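Local structure of cellulose biosynthesis protein BcsG (Salmonella typhimurium LT2, 5OLT) at residues A[15-19]-A[348-352]; A[37-42]-A[115-121]; A[60-66]-A[210-216]; A[92-97]-A[318-324]; A[145-149]-A[191-195]. The protein is a cellulose synthase subunit required for cellulose biosynthesis, represented here by its zinc-binding extramembrane domain of the alkaline phosphatase family. One frame throughout, in Å; residues are numbered along the deposited sequence.

Contact 1: residues A[15-19]-A[348-352]; sequences IGDMP and LPQTA
Both segments are loop: 15-19 leads toward helix 27-42, while the chain at 348-352 runs on to strand 355-357. The CA atoms of D17 and Q350 lie 5.7 Å apart, as do those of M18 and A352. D17 breaks the extended path with phi/psi of -72/-28° and, with chi1 m, lays its carboxylate against the other backbone: Q350 N donates to D17 OD2 over 2.9 Å, nearly straight at 179°. Two loops are thus joined side chain to main chain, without beta pairing, linking the N-terminal part of the domain to the approach to its small C-terminal antiparallel sheet. M18 adopts m, t, m, which lays its thioether against the T351-A352 peptide: M18 SD is 3.6 Å from A352 N and 4.2 Å from A352 CB, while M18 CE reaches Q350 OE1 at 3.5 Å. Q350 (chi1 m, chi2 t) points its CA-to-CB bond toward 15-19. A water sits 2.8 Å from D17 O and accepts from A352 N at 2.9 Å. R44 NH1 donates to Q350 O.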
# COMPACT_ATOMS: atom_id res chain seq x y z
N ILE A 15 -3.22 4.68 -25.03
CA ILE A 15 -3.50 5.43 -23.79
C ILE A 15 -2.30 5.29 -22.85
O ILE A 15 -2.01 4.18 -22.38
CB ILE A 15 -4.86 4.99 -23.16
CG1 ILE A 15 -6.06 5.26 -24.11
CG2 ILE A 15 -5.07 5.57 -21.75
CD1 ILE A 15 -6.25 6.70 -24.59
N GLY A 16 -1.59 6.39 -22.61
CA GLY A 16 -0.42 6.39 -21.70
C GLY A 16 -0.86 6.30 -20.25
O GLY A 16 -1.93 6.80 -19.88
N ASP A 17 -0.07 5.62 -19.41
CA ASP A 17 -0.45 5.51 -17.97
C ASP A 17 -0.27 6.82 -17.25
O ASP A 17 -0.91 7.05 -16.24
CB ASP A 17 0.41 4.46 -17.23
CG ASP A 17 0.03 3.02 -17.57
OD1 ASP A 17 -0.86 2.80 -18.43
OD2 ASP A 17 0.65 2.09 -16.96
N MET A 18 0.66 7.65 -17.71
CA MET A 18 0.91 8.95 -17.08
C MET A 18 0.78 10.10 -18.10
O MET A 18 1.48 10.10 -19.13
CB MET A 18 2.28 8.96 -16.39
CG MET A 18 2.35 7.87 -15.32
SD MET A 18 3.84 7.98 -14.38
CE MET A 18 5.08 7.56 -15.61
N PRO A 19 -0.11 11.07 -17.82
CA PRO A 19 -0.35 12.13 -18.80
C PRO A 19 0.92 12.97 -19.01
O PRO A 19 1.63 13.29 -18.03
CB PRO A 19 -1.44 12.98 -18.14
CG PRO A 19 -2.10 12.07 -17.16
CD PRO A 19 -0.99 11.22 -16.64
N LEU A 348 3.17 -3.66 -15.36
CA LEU A 348 2.29 -3.28 -14.26
C LEU A 348 1.84 -1.85 -14.49
O LEU A 348 2.56 -1.04 -15.10
CB LEU A 348 3.02 -3.40 -12.92
CG LEU A 348 3.38 -4.81 -12.44
CD1 LEU A 348 4.31 -4.76 -11.23
CD2 LEU A 348 2.15 -5.64 -12.13
N PRO A 349 0.64 -1.53 -14.00
CA PRO A 349 0.21 -0.14 -14.19
C PRO A 349 1.13 0.86 -13.48
O PRO A 349 1.55 0.65 -12.33
CB PRO A 349 -1.17 -0.10 -13.56
CG PRO A 349 -1.26 -1.29 -12.71
CD PRO A 349 -0.33 -2.34 -13.26
N GLN A 350 1.45 1.93 -14.19
CA GLN A 350 2.23 3.05 -13.62
C GLN A 350 1.24 4.13 -13.27
O GLN A 350 0.20 4.27 -13.92
CB GLN A 350 3.24 3.63 -14.62
CG GLN A 350 4.23 2.55 -15.06
CD GLN A 350 5.27 3.07 -16.02
OE1 GLN A 350 5.80 4.16 -15.85
NE2 GLN A 350 5.62 2.24 -17.00
N THR A 351 1.57 4.90 -12.23
CA THR A 351 0.69 5.96 -11.75
C THR A 351 1.57 7.13 -11.40
O THR A 351 2.59 6.97 -10.70
CB THR A 351 -0.10 5.50 -10.50
OG1 THR A 351 -0.82 4.29 -10.81
CG2 THR A 351 -1.09 6.59 -10.05
N ALA A 352 1.21 8.31 -11.89
CA ALA A 352 1.97 9.52 -11.53
C ALA A 352 1.88 9.75 -10.02
O ALA A 352 0.84 9.41 -9.40
CB ALA A 352 1.46 10.74 -12.31
O HOH W 1 -1.08 8.26 -13.69

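Contact 2: residues A[37-42]-A[115-121]; sequences FYAAEE and GQPSHTR
Q116 N donates to E41 OE1 over 2.8 Å at 170°, the carboxylate being curled back by chi1 m and chi2 m; E41 OE2 is in a salt bridge with R44. A water donates to Y38 O (2.9 Å) and Q116 O (2.8 Å) and accepts from R121 NH2 (2.9 Å). E42 OE1 lies 3.3 Å from R121 NE, over the guanidinium face, so this salt bridge rests on charge alone. S118 (chi1 p) is the N-cap of the short helix that follows, S118 OG accepting from R121 N at 3.3 Å. S118 CB makes an off-centre CH-pi contact 4.1 Å from the Y38 ring centroid. The edge of F37 (chi1 t) meets the Q116 amide, F37 CZ to Q116 CD 3.7 Å; Q116 NE2 is hydrogen-bonded to V354 O. CA atoms of E41 and G115 are 4.5 Å apart, with G115 CA 3.3 Å from E41 O. The end of helix 27-42 thus meets the loop after C114, with helix 102-110 behind Q116 and strand 355-357 beyond Y38, whose OH is hydrogen-bonded to E356.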
# COMPACT_ATOMS: atom_id res chain seq x y z
N PHE A 37 -5.07 14.06 -15.34
CA PHE A 37 -4.76 12.90 -14.51
C PHE A 37 -6.05 12.30 -13.93
O PHE A 37 -6.27 11.09 -14.03
CB PHE A 37 -3.77 13.34 -13.41
CG PHE A 37 -3.56 12.31 -12.30
CD1 PHE A 37 -2.64 11.27 -12.45
CD2 PHE A 37 -4.26 12.41 -11.11
CE1 PHE A 37 -2.43 10.34 -11.43
CE2 PHE A 37 -4.08 11.47 -10.09
CZ PHE A 37 -3.15 10.45 -10.24
N TYR A 38 -6.94 13.12 -13.36
CA TYR A 38 -8.15 12.58 -12.78
C TYR A 38 -8.99 11.87 -13.83
O TYR A 38 -9.55 10.82 -13.56
CB TYR A 38 -9.01 13.68 -12.15
CG TYR A 38 -8.49 14.30 -10.87
CD1 TYR A 38 -7.78 13.54 -9.90
CD2 TYR A 38 -8.75 15.65 -10.59
CE1 TYR A 38 -7.35 14.16 -8.70
CE2 TYR A 38 -8.31 16.25 -9.42
CZ TYR A 38 -7.64 15.51 -8.48
OH TYR A 38 -7.23 16.12 -7.32
N ALA A 39 -9.08 12.47 -15.03
CA ALA A 39 -9.89 11.87 -16.11
C ALA A 39 -9.32 10.52 -16.50
O ALA A 39 -10.07 9.56 -16.63
CB ALA A 39 -9.94 12.79 -17.31
N ALA A 40 -8.00 10.45 -16.66
CA ALA A 40 -7.39 9.19 -17.09
C ALA A 40 -7.57 8.14 -16.00
O ALA A 40 -7.85 6.97 -16.28
CB ALA A 40 -5.94 9.37 -17.41
N GLU A 41 -7.36 8.54 -14.75
CA GLU A 41 -7.43 7.57 -13.65
C GLU A 41 -8.81 6.97 -13.48
O GLU A 41 -8.96 5.80 -13.12
CB GLU A 41 -6.99 8.24 -12.35
CG GLU A 41 -5.49 8.50 -12.26
CD GLU A 41 -4.67 7.22 -12.33
OE1 GLU A 41 -4.95 6.31 -11.53
OE2 GLU A 41 -3.74 7.18 -13.15
N GLU A 42 -9.86 7.77 -13.73
CA GLU A 42 -11.22 7.31 -13.50
C GLU A 42 -11.61 6.19 -14.49
O GLU A 42 -12.53 5.41 -14.19
CB GLU A 42 -12.20 8.48 -13.58
CG GLU A 42 -13.61 8.10 -13.21
CD GLU A 42 -14.27 9.00 -12.21
OE1 GLU A 42 -13.84 10.16 -11.97
OE2 GLU A 42 -15.30 8.53 -11.68
N GLY A 115 -8.48 3.26 -10.61
CA GLY A 115 -7.50 4.32 -10.61
C GLY A 115 -7.69 5.33 -9.48
O GLY A 115 -8.67 5.32 -8.71
N GLN A 116 -6.70 6.18 -9.35
CA GLN A 116 -6.61 7.08 -8.20
C GLN A 116 -7.68 8.18 -8.22
O GLN A 116 -7.70 8.97 -9.18
CB GLN A 116 -5.23 7.73 -8.25
CG GLN A 116 -5.00 8.64 -7.04
CD GLN A 116 -3.56 9.05 -6.86
OE1 GLN A 116 -2.66 8.25 -7.07
NE2 GLN A 116 -3.33 10.26 -6.41
N PRO A 117 -8.47 8.31 -7.15
CA PRO A 117 -9.46 9.40 -7.08
C PRO A 117 -8.92 10.65 -6.40
O PRO A 117 -7.95 10.60 -5.63
CB PRO A 117 -10.53 8.83 -6.17
CG PRO A 117 -9.81 7.89 -5.23
CD PRO A 117 -8.69 7.30 -6.08
N SER A 118 -9.58 11.78 -6.64
CA SER A 118 -9.37 12.96 -5.79
C SER A 118 -9.74 12.65 -4.35
O SER A 118 -10.47 11.68 -4.07
CB SER A 118 -10.22 14.14 -6.31
OG SER A 118 -11.60 13.80 -6.15
N HIS A 119 -9.23 13.49 -3.44
CA HIS A 119 -9.57 13.32 -2.06
C HIS A 119 -11.10 13.36 -1.82
O HIS A 119 -11.62 12.54 -1.06
CB HIS A 119 -8.84 14.36 -1.21
CG HIS A 119 -9.07 14.18 0.25
ND1 HIS A 119 -8.30 13.35 1.03
CD2 HIS A 119 -10.00 14.72 1.06
CE1 HIS A 119 -8.73 13.41 2.28
NE2 HIS A 119 -9.77 14.23 2.33
N THR A 120 -11.77 14.32 -2.47
CA THR A 120 -13.22 14.47 -2.38
C THR A 120 -13.92 13.13 -2.69
O THR A 120 -14.76 12.68 -1.90
CB THR A 120 -13.75 15.58 -3.32
OG1 THR A 120 -13.06 16.82 -3.06
CG2 THR A 120 -15.24 15.81 -3.12
N ARG A 121 -13.51 12.50 -3.80
CA ARG A 121 -14.12 11.26 -4.31
C ARG A 121 -13.89 10.09 -3.33
O ARG A 121 -14.70 9.12 -3.26
CB ARG A 121 -13.60 10.92 -5.71
CG ARG A 121 -14.30 11.46 -6.95
CD ARG A 121 -14.53 10.32 -8.01
NE ARG A 121 -13.32 9.86 -8.76
CZ ARG A 121 -12.93 8.60 -9.02
NH1 ARG A 121 -13.66 7.54 -8.62
NH2 ARG A 121 -11.79 8.38 -9.73
O HOH W 2 -9.67 10.16 -10.72

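Contact 3: residues A[60-66]-A[210-216]; sequences DLLVINI and SATFFNL
F214 (chi1 t) overlaps strand 60-66 beside I64, its CD2 4.2 Å from I64 CG1, while L62 CD1 is 4.2 Å from F214 CB. The two strands are parallel, their axes 4.6 Å apart at 7°, in the register D60-S210 through I66-L216. L61, V63 and N65 each bond 210-216 through both N and O: L61 N to S210 O, V63 N to T212 O and N65 N to F214 O at 2.8 Å, T212 N to L61 O and L216 N to N65 O at 2.9 Å, F214 N to V63 O at 2.8 Å. These strands lie inside the mixed central sheet of the alkaline phosphatase-like domain, with strand 259-265 on the other side of 60-66. L62, I64 and L216 share the F214 face, against which helix 191-203 packs; I64 CG2 meets L216 CD1 at 3.6 Å. V63 and F213 face helix 102-110, V63 CG1 4.3 Å from F213 CD1. S210 OG donates to D60 OD1 (2.7 Å). Both strands run toward the zinc: C67, a ligand, follows I66, and N215 ND2 is hydrogen-bonded to the zinc ligand E266.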
# COMPACT_ATOMS: atom_id res chain seq x y z
N ASP A 60 -3.96 -17.77 0.73
CA ASP A 60 -4.31 -16.62 1.56
C ASP A 60 -3.56 -15.37 1.13
O ASP A 60 -2.35 -15.42 0.85
CB ASP A 60 -3.98 -16.90 3.03
CG ASP A 60 -4.71 -18.07 3.60
OD1 ASP A 60 -5.91 -18.22 3.27
OD2 ASP A 60 -4.10 -18.83 4.41
N LEU A 61 -4.29 -14.25 1.03
CA LEU A 61 -3.70 -12.91 0.82
C LEU A 61 -3.63 -12.20 2.17
O LEU A 61 -4.63 -12.16 2.90
CB LEU A 61 -4.55 -12.08 -0.17
CG LEU A 61 -4.14 -10.61 -0.27
CD1 LEU A 61 -2.79 -10.47 -0.95
CD2 LEU A 61 -5.15 -9.79 -1.07
N LEU A 62 -2.46 -11.66 2.50
CA LEU A 62 -2.33 -10.90 3.77
C LEU A 62 -1.74 -9.54 3.40
O LEU A 62 -0.63 -9.48 2.87
CB LEU A 62 -1.40 -11.65 4.72
CG LEU A 62 -0.99 -10.92 5.98
CD1 LEU A 62 -2.19 -10.52 6.83
CD2 LEU A 62 -0.02 -11.79 6.78
N VAL A 63 -2.51 -8.47 3.62
CA VAL A 63 -2.05 -7.11 3.32
C VAL A 63 -1.67 -6.45 4.64
O VAL A 63 -2.50 -6.35 5.56
CB VAL A 63 -3.15 -6.30 2.60
CG1 VAL A 63 -2.72 -4.86 2.38
CG2 VAL A 63 -3.52 -6.95 1.29
N ILE A 64 -0.40 -6.04 4.74
CA ILE A 64 0.16 -5.50 5.98
C ILE A 64 0.35 -4.00 5.73
O ILE A 64 1.25 -3.58 4.98
CB ILE A 64 1.52 -6.21 6.29
CG1 ILE A 64 1.27 -7.71 6.53
CG2 ILE A 64 2.21 -5.54 7.47
CD1 ILE A 64 2.54 -8.49 6.80
N ASN A 65 -0.54 -3.17 6.33
CA ASN A 65 -0.61 -1.75 6.05
C ASN A 65 -0.05 -1.00 7.26
O ASN A 65 -0.60 -1.06 8.35
CB ASN A 65 -2.10 -1.42 5.77
CG ASN A 65 -2.34 0.01 5.40
OD1 ASN A 65 -1.63 0.60 4.55
ND2 ASN A 65 -3.37 0.58 5.99
N ILE A 66 1.10 -0.37 7.06
CA ILE A 66 1.91 0.14 8.18
C ILE A 66 1.86 1.65 8.24
O ILE A 66 2.23 2.33 7.28
CB ILE A 66 3.38 -0.30 8.03
CG1 ILE A 66 3.48 -1.84 7.99
CG2 ILE A 66 4.25 0.30 9.16
CD1 ILE A 66 4.85 -2.36 7.60
N SER A 210 -8.56 -16.91 1.70
CA SER A 210 -8.90 -15.78 2.57
C SER A 210 -8.09 -14.58 2.18
O SER A 210 -7.04 -14.69 1.58
CB SER A 210 -8.68 -16.11 4.04
OG SER A 210 -7.30 -16.19 4.35
N ALA A 211 -8.58 -13.42 2.58
CA ALA A 211 -7.92 -12.14 2.30
C ALA A 211 -8.06 -11.31 3.56
O ALA A 211 -9.17 -11.06 4.02
CB ALA A 211 -8.55 -11.43 1.11
N THR A 212 -6.93 -10.88 4.11
CA THR A 212 -6.87 -10.18 5.37
C THR A 212 -6.25 -8.81 5.18
O THR A 212 -5.18 -8.68 4.57
CB THR A 212 -6.03 -10.99 6.40
OG1 THR A 212 -6.67 -12.23 6.59
CG2 THR A 212 -5.93 -10.28 7.72
N PHE A 213 -6.92 -7.79 5.75
CA PHE A 213 -6.38 -6.45 5.87
C PHE A 213 -5.90 -6.25 7.29
O PHE A 213 -6.68 -6.37 8.25
CB PHE A 213 -7.48 -5.42 5.53
CG PHE A 213 -7.01 -4.01 5.58
CD1 PHE A 213 -6.13 -3.54 4.59
CD2 PHE A 213 -7.41 -3.15 6.59
CE1 PHE A 213 -5.69 -2.21 4.61
CE2 PHE A 213 -6.95 -1.79 6.63
CZ PHE A 213 -6.08 -1.36 5.64
N PHE A 214 -4.60 -5.96 7.43
CA PHE A 214 -3.98 -5.82 8.74
C PHE A 214 -3.36 -4.42 8.86
O PHE A 214 -2.48 -4.10 8.06
CB PHE A 214 -2.91 -6.92 8.89
CG PHE A 214 -2.07 -6.88 10.17
CD1 PHE A 214 -2.50 -6.26 11.37
CD2 PHE A 214 -0.81 -7.51 10.16
CE1 PHE A 214 -1.70 -6.27 12.51
CE2 PHE A 214 -0.02 -7.52 11.32
CZ PHE A 214 -0.45 -6.90 12.48
N ASN A 215 -3.84 -3.60 9.81
CA ASN A 215 -3.30 -2.26 9.99
C ASN A 215 -2.47 -2.17 11.27
O ASN A 215 -2.89 -2.65 12.32
CB ASN A 215 -4.42 -1.20 9.98
CG ASN A 215 -3.86 0.19 10.07
OD1 ASN A 215 -3.80 0.77 11.15
ND2 ASN A 215 -3.46 0.75 8.92
N LEU A 216 -1.27 -1.60 11.14
CA LEU A 216 -0.25 -1.56 12.20
C LEU A 216 0.15 -0.15 12.56
O LEU A 216 0.58 0.61 11.70
CB LEU A 216 1.05 -2.28 11.74
CG LEU A 216 0.96 -3.75 11.47
CD1 LEU A 216 0.31 -4.00 10.12
CD2 LEU A 216 2.36 -4.36 11.48
O HOH W 3 -5.77 -13.98 4.74

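Contact 4: residues A[92-97]-A[318-324]; sequences FKHFNS and YLAISEL
The chain turns a corner at K93 and H94, so that F92 before it and F95 after it both aim their CA-to-CB bonds at helix 318-328. F92 (chi1 m) fits a hollow between three helix side chains: F92 CE2 is 4.0 Å from A320 CB, CE1 3.9 Å from I321 CD1, and CZ 4.0 Å from L324 CD1. F95 (chi1 t) pushes into the gap between Y318 and I321, with F95 CE2 3.7 Å from I321 CG1 and F95 CZ 3.8 Å from Y318 CD1. Its edge meets the face of Y318 in a T-shaped stack, centroids 5.5 Å apart and planes at 84°. Y318 (chi1 m) stretches past F95 to S97: Y318 CA lies 7.7 Å from S97 CA, and Y318 OH donates to S97 O over 2.7 Å. The helix thus packs on the central sheet, I321 also touching V262 and F95 also touching V264 and V292. The chemistry is apolar and aromatic, with one hydrogen bond across the pair, from the tyrosine hydroxyl, satisfying a buried backbone carbonyl.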
# COMPACT_ATOMS: atom_id res chain seq x y z
N PHE A 92 8.95 -2.31 -4.47
CA PHE A 92 8.76 -1.04 -5.19
C PHE A 92 9.65 0.06 -4.63
O PHE A 92 9.71 0.26 -3.40
CB PHE A 92 7.30 -0.60 -5.03
CG PHE A 92 6.31 -1.45 -5.77
CD1 PHE A 92 5.79 -2.63 -5.20
CD2 PHE A 92 5.83 -1.05 -7.01
CE1 PHE A 92 4.86 -3.41 -5.88
CE2 PHE A 92 4.88 -1.82 -7.70
CZ PHE A 92 4.38 -3.01 -7.13
N LYS A 93 10.30 0.80 -5.52
CA LYS A 93 11.20 1.89 -5.18
C LYS A 93 10.60 3.28 -5.35
O LYS A 93 11.08 4.22 -4.80
CB LYS A 93 12.52 1.76 -5.96
CG LYS A 93 13.32 0.49 -5.67
CD LYS A 93 13.64 0.37 -4.19
CE LYS A 93 14.49 -0.85 -3.86
NZ LYS A 93 15.86 -0.72 -4.42
N HIS A 94 9.51 3.36 -6.11
CA HIS A 94 8.82 4.63 -6.34
C HIS A 94 7.32 4.40 -6.24
O HIS A 94 6.56 4.76 -7.16
CB HIS A 94 9.26 5.26 -7.69
CG HIS A 94 10.68 5.69 -7.66
ND1 HIS A 94 11.09 6.81 -6.96
CD2 HIS A 94 11.80 5.13 -8.17
CE1 HIS A 94 12.40 6.93 -7.07
NE2 HIS A 94 12.85 5.92 -7.78
N PHE A 95 6.89 3.85 -5.10
CA PHE A 95 5.48 3.65 -4.80
C PHE A 95 4.98 4.86 -4.03
O PHE A 95 5.53 5.20 -2.99
CB PHE A 95 5.32 2.39 -3.92
CG PHE A 95 3.90 1.96 -3.76
CD1 PHE A 95 3.04 2.62 -2.82
CD2 PHE A 95 3.38 0.95 -4.55
CE1 PHE A 95 1.72 2.21 -2.69
CE2 PHE A 95 2.08 0.52 -4.37
CZ PHE A 95 1.24 1.16 -3.47
N ASN A 96 3.93 5.49 -4.57
CA ASN A 96 3.38 6.70 -3.94
C ASN A 96 2.13 6.37 -3.16
O ASN A 96 1.19 5.79 -3.68
CB ASN A 96 3.06 7.72 -5.02
CG ASN A 96 2.69 9.06 -4.43
OD1 ASN A 96 3.53 9.67 -3.76
ND2 ASN A 96 1.45 9.51 -4.66
N SER A 97 2.10 6.79 -1.89
CA SER A 97 0.95 6.45 -1.04
C SER A 97 -0.29 7.34 -1.28
O SER A 97 -1.37 7.00 -0.82
CB SER A 97 1.32 6.52 0.45
OG SER A 97 1.53 7.87 0.81
N TYR A 318 -1.37 2.08 -5.69
CA TYR A 318 -2.22 0.95 -5.31
C TYR A 318 -2.70 0.10 -6.48
O TYR A 318 -2.88 -1.12 -6.32
CB TYR A 318 -3.41 1.43 -4.50
CG TYR A 318 -2.97 2.22 -3.29
CD1 TYR A 318 -2.37 1.58 -2.20
CD2 TYR A 318 -3.09 3.62 -3.27
CE1 TYR A 318 -1.92 2.31 -1.10
CE2 TYR A 318 -2.64 4.36 -2.18
CZ TYR A 318 -2.08 3.71 -1.08
OH TYR A 318 -1.61 4.43 -0.00
N LEU A 319 -2.92 0.72 -7.64
CA LEU A 319 -3.43 -0.05 -8.77
C LEU A 319 -2.47 -1.19 -9.13
O LEU A 319 -2.93 -2.28 -9.53
CB LEU A 319 -3.69 0.85 -9.99
CG LEU A 319 -4.51 0.24 -11.13
CD1 LEU A 319 -5.94 -0.08 -10.68
CD2 LEU A 319 -4.50 1.19 -12.32
N ALA A 320 -1.16 -0.97 -8.97
CA ALA A 320 -0.18 -2.04 -9.26
C ALA A 320 -0.29 -3.21 -8.27
O ALA A 320 -0.02 -4.36 -8.67
CB ALA A 320 1.24 -1.48 -9.25
N ILE A 321 -0.68 -2.93 -7.02
CA ILE A 321 -0.92 -4.01 -6.05
C ILE A 321 -2.13 -4.83 -6.49
O ILE A 321 -2.09 -6.06 -6.57
CB ILE A 321 -1.11 -3.47 -4.62
CG1 ILE A 321 0.11 -2.64 -4.17
CG2 ILE A 321 -1.51 -4.59 -3.65
CD1 ILE A 321 1.43 -3.39 -4.13
N SER A 322 -3.21 -4.13 -6.86
CA SER A 322 -4.39 -4.82 -7.34
C SER A 322 -4.05 -5.68 -8.58
O SER A 322 -4.55 -6.83 -8.69
CB SER A 322 -5.52 -3.82 -7.62
OG SER A 322 -6.67 -4.53 -8.07
N GLU A 323 -3.24 -5.15 -9.50
CA GLU A 323 -2.87 -5.97 -10.65
C GLU A 323 -2.09 -7.22 -10.26
O GLU A 323 -2.36 -8.30 -10.80
CB GLU A 323 -2.04 -5.13 -11.61
CG GLU A 323 -1.61 -5.86 -12.86
CD GLU A 323 -2.73 -6.34 -13.72
OE1 GLU A 323 -3.83 -5.74 -13.72
OE2 GLU A 323 -2.49 -7.34 -14.46
N LEU A 324 -1.17 -7.11 -9.31
CA LEU A 324 -0.45 -8.31 -8.88
C LEU A 324 -1.39 -9.32 -8.24
O LEU A 324 -1.24 -10.54 -8.48
CB LEU A 324 0.68 -7.94 -7.90
CG LEU A 324 1.92 -7.31 -8.58
CD1 LEU A 324 2.81 -6.69 -7.52
CD2 LEU A 324 2.71 -8.34 -9.42

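Contact 5: residues A[145-149]-A[191-195]; sequences LMMDH and DLAVL
This contact belongs to the outer end of the central sheet, where helix 191-203 packs over the face of strand 142-147, the outermost strand on that side, that carries M146. The strand and helix axes approach to 9.8 Å and run nearly antiparallel, at 159°. M146 (chi1 t, chi2 t, chi3 p) points toward the helix, M146 CG lying 3.5 Å from V194 CG1 and M146 CE 4.2 Å from L195 CD2. CA atoms of D148 and D191 are 6.4 Å apart, and D148 (chi1 p) brings OD2 to 2.4 Å from D191 OD1. With two carboxylate oxygens this close in a buried place, one of the acids probably holds a proton. D148 OD1 accepts from L217 N and, at 3.3 Å, from H149 ND1. M146 also pairs through its backbone with F213 and N215 of strand 210-216, the strand that follows helix 191-203. A helix lying antiparallel to a strand and leading into that strand's parallel neighbour is characteristic of alpha/beta folds.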
# COMPACT_ATOMS: atom_id res chain seq x y z
N LEU A 145 -10.40 -8.64 9.00
CA LEU A 145 -9.84 -7.35 9.40
C LEU A 145 -9.12 -7.58 10.71
O LEU A 145 -9.70 -8.08 11.65
CB LEU A 145 -10.99 -6.37 9.58
CG LEU A 145 -10.62 -5.00 10.14
CD1 LEU A 145 -9.66 -4.28 9.19
CD2 LEU A 145 -11.90 -4.20 10.37
N MET A 146 -7.87 -7.13 10.75
CA MET A 146 -6.99 -7.34 11.86
C MET A 146 -6.27 -6.04 12.13
O MET A 146 -5.88 -5.34 11.17
CB MET A 146 -5.99 -8.41 11.43
CG MET A 146 -5.15 -8.98 12.53
SD MET A 146 -4.53 -10.60 12.02
CE MET A 146 -3.15 -10.19 10.98
N MET A 147 -6.05 -5.72 13.41
CA MET A 147 -5.23 -4.53 13.74
C MET A 147 -4.39 -4.83 14.95
O MET A 147 -4.73 -5.73 15.76
CB MET A 147 -6.11 -3.30 14.02
CG MET A 147 -6.97 -2.88 12.84
SD MET A 147 -7.75 -1.27 13.04
CE MET A 147 -8.72 -1.23 11.52
N ASP A 148 -3.30 -4.07 15.12
CA ASP A 148 -2.55 -4.16 16.37
C ASP A 148 -2.98 -3.05 17.34
O ASP A 148 -2.28 -2.75 18.30
CB ASP A 148 -1.04 -4.21 16.13
CG ASP A 148 -0.50 -2.96 15.51
OD1 ASP A 148 -1.20 -1.94 15.42
OD2 ASP A 148 0.71 -2.99 15.09
N HIS A 149 -4.16 -2.46 17.09
CA HIS A 149 -4.67 -1.39 17.92
C HIS A 149 -6.19 -1.39 17.79
O HIS A 149 -6.74 -2.15 16.99
CB HIS A 149 -4.06 -0.05 17.47
CG HIS A 149 -4.44 0.38 16.09
ND1 HIS A 149 -3.89 -0.12 14.92
CD2 HIS A 149 -5.38 1.28 15.70
CE1 HIS A 149 -4.47 0.48 13.88
NE2 HIS A 149 -5.37 1.33 14.34
N ASP A 191 3.16 -7.23 17.28
CA ASP A 191 2.77 -7.63 15.92
C ASP A 191 3.02 -9.09 15.62
O ASP A 191 2.23 -9.72 14.90
CB ASP A 191 3.46 -6.76 14.89
CG ASP A 191 2.93 -5.35 14.95
OD1 ASP A 191 1.66 -5.23 14.88
OD2 ASP A 191 3.73 -4.38 15.16
N LEU A 192 4.12 -9.65 16.16
CA LEU A 192 4.34 -11.08 15.96
C LEU A 192 3.23 -11.87 16.61
O LEU A 192 2.80 -12.89 16.04
CB LEU A 192 5.71 -11.47 16.49
CG LEU A 192 6.18 -12.91 16.27
CD1 LEU A 192 6.08 -13.28 14.78
CD2 LEU A 192 7.60 -13.09 16.83
N ALA A 193 2.74 -11.44 17.79
CA ALA A 193 1.62 -12.15 18.43
C ALA A 193 0.34 -12.07 17.60
O ALA A 193 -0.37 -13.07 17.44
CB ALA A 193 1.37 -11.61 19.82
N VAL A 194 0.05 -10.89 17.03
CA VAL A 194 -1.11 -10.73 16.16
C VAL A 194 -0.97 -11.66 14.94
O VAL A 194 -1.94 -12.34 14.55
CB VAL A 194 -1.25 -9.27 15.68
CG1 VAL A 194 -2.35 -9.14 14.64
CG2 VAL A 194 -1.56 -8.33 16.85
N LEU A 195 0.22 -11.71 14.33
CA LEU A 195 0.43 -12.50 13.11
C LEU A 195 0.37 -13.99 13.43
O LEU A 195 -0.16 -14.75 12.64
CB LEU A 195 1.77 -12.13 12.45
CG LEU A 195 1.72 -10.78 11.76
CD1 LEU A 195 3.15 -10.26 11.56
CD2 LEU A 195 0.99 -10.89 10.40

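How the contacts relate
The five contacts form two groups. Contacts 1, 2 and 4 touch one another: contact 1 is 13 Å from contact 2 and 12 Å from contact 4, centre to centre, with T351 CG2 3.8 Å from Q116 OE1 and P349 CG 3.7 Å from A320 CA. Contacts 3 and 5, centres 10 Å apart, meet where strand 210-216 of contact 3 pairs with strand 142-147 of contact 5, N215 N lying 3.0 Å from M146 O. The central sheet joins the groups: contacts 3 and 4 both reach it, nearest atoms about 6 Å apart, whereas contacts 1 and 5 lie on opposite sides of the chain's centre. The zinc, bound by C67, S102, E266 and H267, is about 6 Å from the side chain of N215, 9 Å from that of S97 and 10 Å from that of D148.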